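Local atomic coordinates of long form salivary protein D7L1 (Anopheles stephensi, PDB entry 3NHI), a protein that binds and sequesters mediators of the host response, among them cysteinyl leukotrienes, and also binds stable thromboxane A2 analogues, thereby modulating blood feeding of female mosquitoes. Residues K151-H156 against E160-K165; S170-G175 against D188-I193. One frame throughout, in Å; residues are numbered along the deposited sequence.

Contact 1: residues K151-H156 against E160-K165; sequences KGESFH and EKRAWK. With EAH ((5S,7E,9E,11Z,14Z)-5-hydroxyicosa-7,9,11,14-tetraenoic acid), chain B.
The guanidinium of Arg162 and the carboxylate of Glu153 are the flat groups that come near each other here, with Glu153 OE2 set oblique to the guanidinium. Glu153 lies just before the N-cap of helix 155-163 and Arg162 in its last turn, within the all-helical odorant-binding-protein fold of the PBP/GOBP family. At 4.5 Å between Glu153 OE2 and Arg162 NH1 the opposite charges fall short of a salt bridge, and a water joins them instead: it donates to Glu153 OE2 (2.7 Å) and accepts from Arg162 NH1 (2.8 Å). Each charged group has a further partner, Glu153 OE1 the backbone N of Gln150 and Arg162 NH1 the carbonyl of Tyr158, so the bridge links groups already positioned by their neighbours. The direct link is helical: Glu160 N donates to His156 O over 2.9 Å, the ordinary i to i+4 bond. Ser154 N-caps the helix through its OG, which takes the backbone N-H of Ala157 and also pairs with Glu262 of helix 251-266. Upstream, Lys151 points to the bound hydroxyeicosatetraenoic acid. Its chain is straight except for a bend at chi3 (81°), and Lys151 NZ reaches both carboxylate oxygens, with a hydrogen bond of 2.9 Å to EAH O1 and a weak one of 3.2 Å to EAH O2.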
loop_
_atom_site.group_PDB
_atom_site.type_symbol
_atom_site.label_atom_id
_atom_site.label_comp_id
_atom_site.label_asym_id
_atom_site.label_seq_id
_atom_site.Cartn_x
_atom_site.Cartn_y
_atom_site.Cartn_z
ATOM N N LYS A 151 -10.523 5.696 1.224
ATOM C CA LYS A 151 -9.639 6.854 1.218
ATOM C C LYS A 151 -10.113 7.806 2.312
ATOM O O LYS A 151 -11.317 8.017 2.477
ATOM C CB LYS A 151 -9.678 7.570 -0.130
ATOM C CG LYS A 151 -9.179 6.723 -1.285
ATOM C CD LYS A 151 -9.523 7.326 -2.642
ATOM C CE LYS A 151 -8.546 8.420 -3.030
ATOM N NZ LYS A 151 -8.828 8.951 -4.395
ATOM N N GLY A 152 -9.167 8.369 3.054
ATOM C CA GLY A 152 -9.469 9.298 4.144
ATOM C C GLY A 152 -9.638 8.609 5.484
ATOM O O GLY A 152 -9.776 9.270 6.512
ATOM N N GLU A 153 -9.622 7.278 5.479
ATOM C CA GLU A 153 -9.795 6.478 6.688
ATOM C C GLU A 153 -8.457 5.826 6.997
ATOM O O GLU A 153 -7.883 5.165 6.129
ATOM C CB GLU A 153 -10.857 5.395 6.448
ATOM C CG GLU A 153 -11.092 4.434 7.604
ATOM C CD GLU A 153 -12.125 3.361 7.271
ATOM O OE1 GLU A 153 -12.282 3.005 6.081
ATOM O OE2 GLU A 153 -12.766 2.842 8.205
ATOM N N SER A 154 -7.948 5.987 8.217
ATOM C CA SER A 154 -6.665 5.340 8.547
ATOM C C SER A 154 -6.870 3.853 8.757
ATOM O O SER A 154 -7.976 3.407 9.095
ATOM C CB SER A 154 -6.021 5.967 9.789
ATOM O OG SER A 154 -6.781 5.699 10.963
ATOM N N PHE A 155 -5.805 3.075 8.569
ATOM C CA PHE A 155 -5.912 1.674 8.930
ATOM C C PHE A 155 -6.232 1.486 10.400
ATOM O O PHE A 155 -6.998 0.590 10.751
ATOM C CB PHE A 155 -4.698 0.839 8.489
ATOM C CG PHE A 155 -4.963 0.046 7.240
ATOM C CD1 PHE A 155 -5.910 -0.983 7.257
ATOM C CD2 PHE A 155 -4.306 0.342 6.037
ATOM C CE1 PHE A 155 -6.213 -1.700 6.095
ATOM C CE2 PHE A 155 -4.601 -0.382 4.870
ATOM C CZ PHE A 155 -5.550 -1.404 4.902
ATOM N N HIS A 156 -5.691 2.359 11.252
ATOM C CA HIS A 156 -5.967 2.225 12.678
ATOM C C HIS A 156 -7.464 2.379 12.966
ATOM O O HIS A 156 -8.012 1.625 13.762
ATOM C CB HIS A 156 -5.146 3.220 13.497
ATOM C CG HIS A 156 -3.668 3.123 13.265
ATOM N ND1 HIS A 156 -3.099 3.279 12.018
ATOM C CD2 HIS A 156 -2.642 2.927 14.127
ATOM C CE1 HIS A 156 -1.786 3.153 12.123
ATOM N NE2 HIS A 156 -1.484 2.943 13.392
ATOM N N GLU A 160 -9.887 -0.599 14.183
ATOM C CA GLU A 160 -10.614 -0.391 15.444
ATOM C C GLU A 160 -12.092 -0.778 15.310
ATOM O O GLU A 160 -12.635 -1.482 16.170
ATOM C CB GLU A 160 -10.477 1.060 15.912
ATOM C CG GLU A 160 -11.186 1.350 17.242
ATOM C CD GLU A 160 -11.326 2.828 17.562
ATOM O OE1 GLU A 160 -11.053 3.675 16.688
ATOM O OE2 GLU A 160 -11.725 3.142 18.704
ATOM N N LYS A 161 -12.718 -0.334 14.220
ATOM C CA LYS A 161 -14.138 -0.581 13.959
ATOM C C LYS A 161 -14.434 -2.080 13.885
ATOM O O LYS A 161 -15.508 -2.531 14.285
ATOM C CB LYS A 161 -14.553 0.127 12.654
ATOM C CG LYS A 161 -16.016 -0.067 12.260
ATOM C CD LYS A 161 -16.452 0.849 11.142
ATOM C CE LYS A 161 -17.886 0.527 10.768
ATOM N NZ LYS A 161 -18.534 1.630 9.998
ATOM N N ARG A 162 -13.485 -2.854 13.378
ATOM C CA ARG A 162 -13.700 -4.293 13.258
ATOM C C ARG A 162 -13.239 -5.109 14.463
ATOM O O ARG A 162 -13.737 -6.208 14.695
ATOM C CB ARG A 162 -13.136 -4.810 11.947
ATOM C CG ARG A 162 -14.091 -4.489 10.830
ATOM C CD ARG A 162 -13.398 -3.995 9.617
ATOM N NE ARG A 162 -14.391 -3.506 8.667
ATOM C CZ ARG A 162 -14.745 -2.233 8.516
ATOM N NH1 ARG A 162 -14.184 -1.259 9.236
ATOM N NH2 ARG A 162 -15.673 -1.935 7.618
ATOM N N ALA A 163 -12.323 -4.551 15.243
ATOM C CA ALA A 163 -11.855 -5.208 16.461
ATOM C C ALA A 163 -12.824 -5.062 17.635
ATOM O O ALA A 163 -13.000 -6.005 18.415
ATOM C CB ALA A 163 -10.482 -4.679 16.843
ATOM N N TRP A 164 -13.423 -3.881 17.760
ATOM C CA TRP A 164 -14.430 -3.603 18.782
ATOM C C TRP A 164 -15.774 -3.370 18.107
ATOM O O TRP A 164 -16.156 -2.228 17.820
ATOM C CB TRP A 164 -14.040 -2.384 19.628
ATOM C CG TRP A 164 -12.889 -2.622 20.564
ATOM C CD1 TRP A 164 -12.949 -3.162 21.820
ATOM C CD2 TRP A 164 -11.508 -2.303 20.334
ATOM N NE1 TRP A 164 -11.700 -3.194 22.383
ATOM C CE2 TRP A 164 -10.793 -2.678 21.490
ATOM C CE3 TRP A 164 -10.808 -1.728 19.262
ATOM C CZ2 TRP A 164 -9.406 -2.508 21.603
ATOM C CZ3 TRP A 164 -9.436 -1.554 19.374
ATOM C CH2 TRP A 164 -8.749 -1.947 20.535
ATOM N N LYS A 165 -16.479 -4.464 17.845
ATOM C CA LYS A 165 -17.764 -4.411 17.151
ATOM C C LYS A 165 -18.873 -5.077 17.976
ATOM O O LYS A 165 -19.973 -5.334 17.474
ATOM C CB LYS A 165 -17.644 -5.037 15.748
ATOM C CG LYS A 165 -17.309 -6.531 15.724
ATOM C CD LYS A 165 -17.189 -7.047 14.286
ATOM C CE LYS A 165 -17.466 -8.548 14.160
ATOM N NZ LYS A 165 -16.593 -9.425 14.993
HETATM O O1 EAH B . -8.846 6.678 -6.132
HETATM C C1 EAH B . -7.901 6.843 -6.945
HETATM O O2 EAH B . -7.104 7.810 -6.869
HETATM C C2 EAH B . -7.718 5.826 -8.053
HETATM C C3 EAH B . -6.774 6.350 -9.137
HETATM C C4 EAH B . -5.334 5.904 -8.889
HETATM C C5 EAH B . -4.417 6.469 -9.954
HETATM O O3 EAH B . -4.648 5.837 -11.105
HETATM C C6 EAH B . -2.958 6.284 -9.545
HETATM C C7 EAH B . -2.011 6.696 -10.660
HETATM C C8 EAH B . -1.363 5.475 -11.276
HETATM C C9 EAH B . -0.636 5.859 -12.480
HETATM C C10 EAH B . -0.205 4.783 -13.137
HETATM C C11 EAH B . 0.509 5.223 -14.333
HETATM C C12 EAH B . 0.995 4.387 -15.255
HETATM C C13 EAH B . 0.884 2.883 -15.161
HETATM C C14 EAH B . 2.155 2.359 -14.530
HETATM C C15 EAH B . 2.808 1.270 -14.943
HETATM C C16 EAH B . 2.349 0.407 -16.093
HETATM C C17 EAH B . 1.648 -0.822 -15.534
HETATM C C18 EAH B . 0.142 -0.605 -15.483
HETATM C C19 EAH B . -0.582 -1.935 -15.355
HETATM C C20 EAH B . -2.071 -1.723 -15.207
HETATM O O HOH W 1 -14.755 1.120 7.878
#

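Contact 2: residues S170-G175 against D188-I193; sequences SEWKNG and DAIDCI
Trp172 reaches helix 184-196 because its CG stands anti to the carbonyl carbon (chi1 -58°), which directs the indole at the helix, while Ile193 answers from the opposite direction with CG1 likewise anti to its own carbonyl carbon and an extended chi2 of 162° that carries CD1 forward. The two side chains meet at the far corner of the benzo ring: Trp172 CH2 lies 3.7 Å from Ile193 CD1, with CZ3 of the same ring only slightly farther from that methyl. Ile193 CD1 arrives at the ring edge, near the indole plane, and so does Ile190 CD1, 4.3 Å from Trp172 CH2. Ala189 CB completes the group at an oblique angle, 4.1 Å from Trp172 CH2. Three aliphatic side chains of one helical face thus gather round a single aromatic corner.

The loop that presents the indole is a pair of type I turns, Ser170 to Lys173 and Trp172 to Gly175, which share Trp172 and Lys173. Within the first, Ser170 OG accepts from Trp172 N at 2.9 Å, an ST turn that ties down the backbone from which the indole projects. Gly175 N closes the second turn on Trp172 O, and the backbone angles of Gly175 suit a residue without a side chain. Beyond the two segments, the Trp172 ring also meets that of Trp164, and Cys192, one residue before Ile193, is joined by a disulfide to Cys159 of helix 155-163.

All four side chains in the contact are buried, and between 170-175 and 188-193 the contacts are all apolar. The attraction therefore comes from dispersion and the exclusion of water, while the loop makes its polar bonds elsewhere, within the turn and to residues such as Glu160 of helix 155-163.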
loop_
_atom_site.group_PDB
_atom_site.type_symbol
_atom_site.label_atom_id
_atom_site.label_comp_id
_atom_site.label_asym_id
_atom_site.label_seq_id
_atom_site.Cartn_x
_atom_site.Cartn_y
_atom_site.Cartn_z
ATOM N N SER A 170 -14.569 0.305 22.916
ATOM C CA SER A 170 -13.217 0.366 22.377
ATOM C C SER A 170 -12.235 0.932 23.395
ATOM O O SER A 170 -12.538 1.887 24.119
ATOM C CB SER A 170 -13.172 1.208 21.107
ATOM O OG SER A 170 -11.829 1.396 20.696
ATOM N N GLU A 171 -11.047 0.336 23.431
ATOM C CA GLU A 171 -9.959 0.838 24.265
ATOM C C GLU A 171 -9.483 2.201 23.772
ATOM O O GLU A 171 -8.791 2.916 24.485
ATOM C CB GLU A 171 -8.802 -0.161 24.299
ATOM C CG GLU A 171 -9.168 -1.441 25.041
ATOM C CD GLU A 171 -8.091 -2.507 25.002
ATOM O OE1 GLU A 171 -8.431 -3.660 25.324
ATOM O OE2 GLU A 171 -6.921 -2.205 24.672
ATOM N N TRP A 172 -9.863 2.549 22.543
ATOM C CA TRP A 172 -9.441 3.790 21.918
ATOM C C TRP A 172 -10.590 4.794 21.781
ATOM O O TRP A 172 -10.488 5.761 21.019
ATOM C CB TRP A 172 -8.817 3.492 20.549
ATOM C CG TRP A 172 -7.639 2.547 20.581
ATOM C CD1 TRP A 172 -6.871 2.211 21.665
ATOM C CD2 TRP A 172 -7.077 1.856 19.460
ATOM N NE1 TRP A 172 -5.878 1.329 21.286
ATOM C CE2 TRP A 172 -5.984 1.098 19.939
ATOM C CE3 TRP A 172 -7.397 1.795 18.094
ATOM C CZ2 TRP A 172 -5.205 0.294 19.095
ATOM C CZ3 TRP A 172 -6.628 0.994 17.266
ATOM C CH2 TRP A 172 -5.545 0.259 17.767
ATOM N N LYS A 173 -11.653 4.578 22.553
ATOM C CA LYS A 173 -12.854 5.427 22.512
ATOM C C LYS A 173 -12.595 6.930 22.649
ATOM O O LYS A 173 -13.207 7.733 21.938
ATOM C CB LYS A 173 -13.884 4.969 23.558
ATOM C CG LYS A 173 -15.197 5.766 23.567
ATOM C CD LYS A 173 -16.035 5.496 22.319
ATOM C CE LYS A 173 -17.412 6.145 22.410
ATOM N NZ LYS A 173 -18.345 5.374 23.284
ATOM N N ASN A 174 -11.706 7.307 23.559
ATOM C CA ASN A 174 -11.342 8.720 23.729
ATOM C C ASN A 174 -10.173 9.169 22.832
ATOM O O ASN A 174 -9.717 10.312 22.919
ATOM C CB ASN A 174 -11.049 9.013 25.205
ATOM C CG ASN A 174 -12.281 8.861 26.096
ATOM O OD1 ASN A 174 -13.411 9.125 25.676
ATOM N ND2 ASN A 174 -12.061 8.443 27.339
ATOM N N GLY A 175 -9.718 8.265 21.963
ATOM C CA GLY A 175 -8.525 8.454 21.134
ATOM C C GLY A 175 -7.603 7.267 21.360
ATOM O O GLY A 175 -7.535 6.727 22.465
ATOM N N ASP A 188 -6.321 -8.245 17.840
ATOM C CA ASP A 188 -6.931 -8.245 16.521
ATOM C C ASP A 188 -6.692 -6.925 15.788
ATOM O O ASP A 188 -6.274 -6.921 14.617
ATOM C CB ASP A 188 -8.428 -8.537 16.600
ATOM C CG ASP A 188 -9.054 -8.618 15.231
ATOM O OD1 ASP A 188 -8.829 -9.637 14.535
ATOM O OD2 ASP A 188 -9.733 -7.659 14.825
ATOM N N ALA A 189 -6.960 -5.808 16.466
ATOM C CA ALA A 189 -6.733 -4.500 15.873
ATOM C C ALA A 189 -5.294 -4.358 15.381
ATOM O O ALA A 189 -5.061 -3.903 14.253
ATOM C CB ALA A 189 -7.073 -3.390 16.862
ATOM N N ILE A 190 -4.341 -4.765 16.217
ATOM C CA ILE A 190 -2.932 -4.615 15.876
ATOM C C ILE A 190 -2.520 -5.516 14.698
ATOM O O ILE A 190 -1.725 -5.095 13.848
ATOM C CB ILE A 190 -2.024 -4.788 17.129
ATOM C CG1 ILE A 190 -2.260 -3.649 18.138
ATOM C CG2 ILE A 190 -0.546 -4.827 16.744
ATOM C CD1 ILE A 190 -2.005 -2.208 17.611
ATOM N N ASP A 191 -3.069 -6.728 14.629
ATOM C CA ASP A 191 -2.818 -7.582 13.472
ATOM C C ASP A 191 -3.334 -6.922 12.189
ATOM O O ASP A 191 -2.631 -6.868 11.166
ATOM C CB ASP A 191 -3.438 -8.968 13.656
ATOM C CG ASP A 191 -3.175 -9.867 12.482
ATOM O OD1 ASP A 191 -4.135 -10.160 11.747
ATOM O OD2 ASP A 191 -2.011 -10.260 12.273
ATOM N N CYS A 192 -4.547 -6.386 12.261
ATOM C CA CYS A 192 -5.175 -5.733 11.125
ATOM C C CYS A 192 -4.336 -4.513 10.703
ATOM O O CYS A 192 -4.134 -4.256 9.507
ATOM C CB CYS A 192 -6.611 -5.366 11.514
ATOM S SG CYS A 192 -7.533 -4.363 10.338
ATOM N N ILE A 193 -3.836 -3.765 11.679
ATOM C CA ILE A 193 -3.033 -2.591 11.374
ATOM C C ILE A 193 -1.684 -2.970 10.776
ATOM O O ILE A 193 -1.258 -2.393 9.777
ATOM C CB ILE A 193 -2.861 -1.704 12.619
ATOM C CG1 ILE A 193 -4.210 -1.106 13.025
ATOM C CG2 ILE A 193 -1.859 -0.588 12.354
ATOM C CD1 ILE A 193 -4.247 -0.571 14.457
#

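How the contacts relate
From the N terminus, the chain first passes through contact 1, whose segments are only four residues apart and close one turn of helix 155-163, with the ligand-binding Lys151 four residues before the helix. It then leaves that helix through a long excursion, and in contact 2 helix 184-196 returns to pack on residues 170-175, closing a larger loop of 12 intervening residues. The two contacts run in series, neither nesting nor crossing, with centres about 8 Å apart. They also touch directly: Glu160 OE2 lies 2.7 Å from Ser170 OG, a probable hydrogen bond, and Trp164 packs against Ser170 and Glu171. Together they tie two successive helices and their connecting loop.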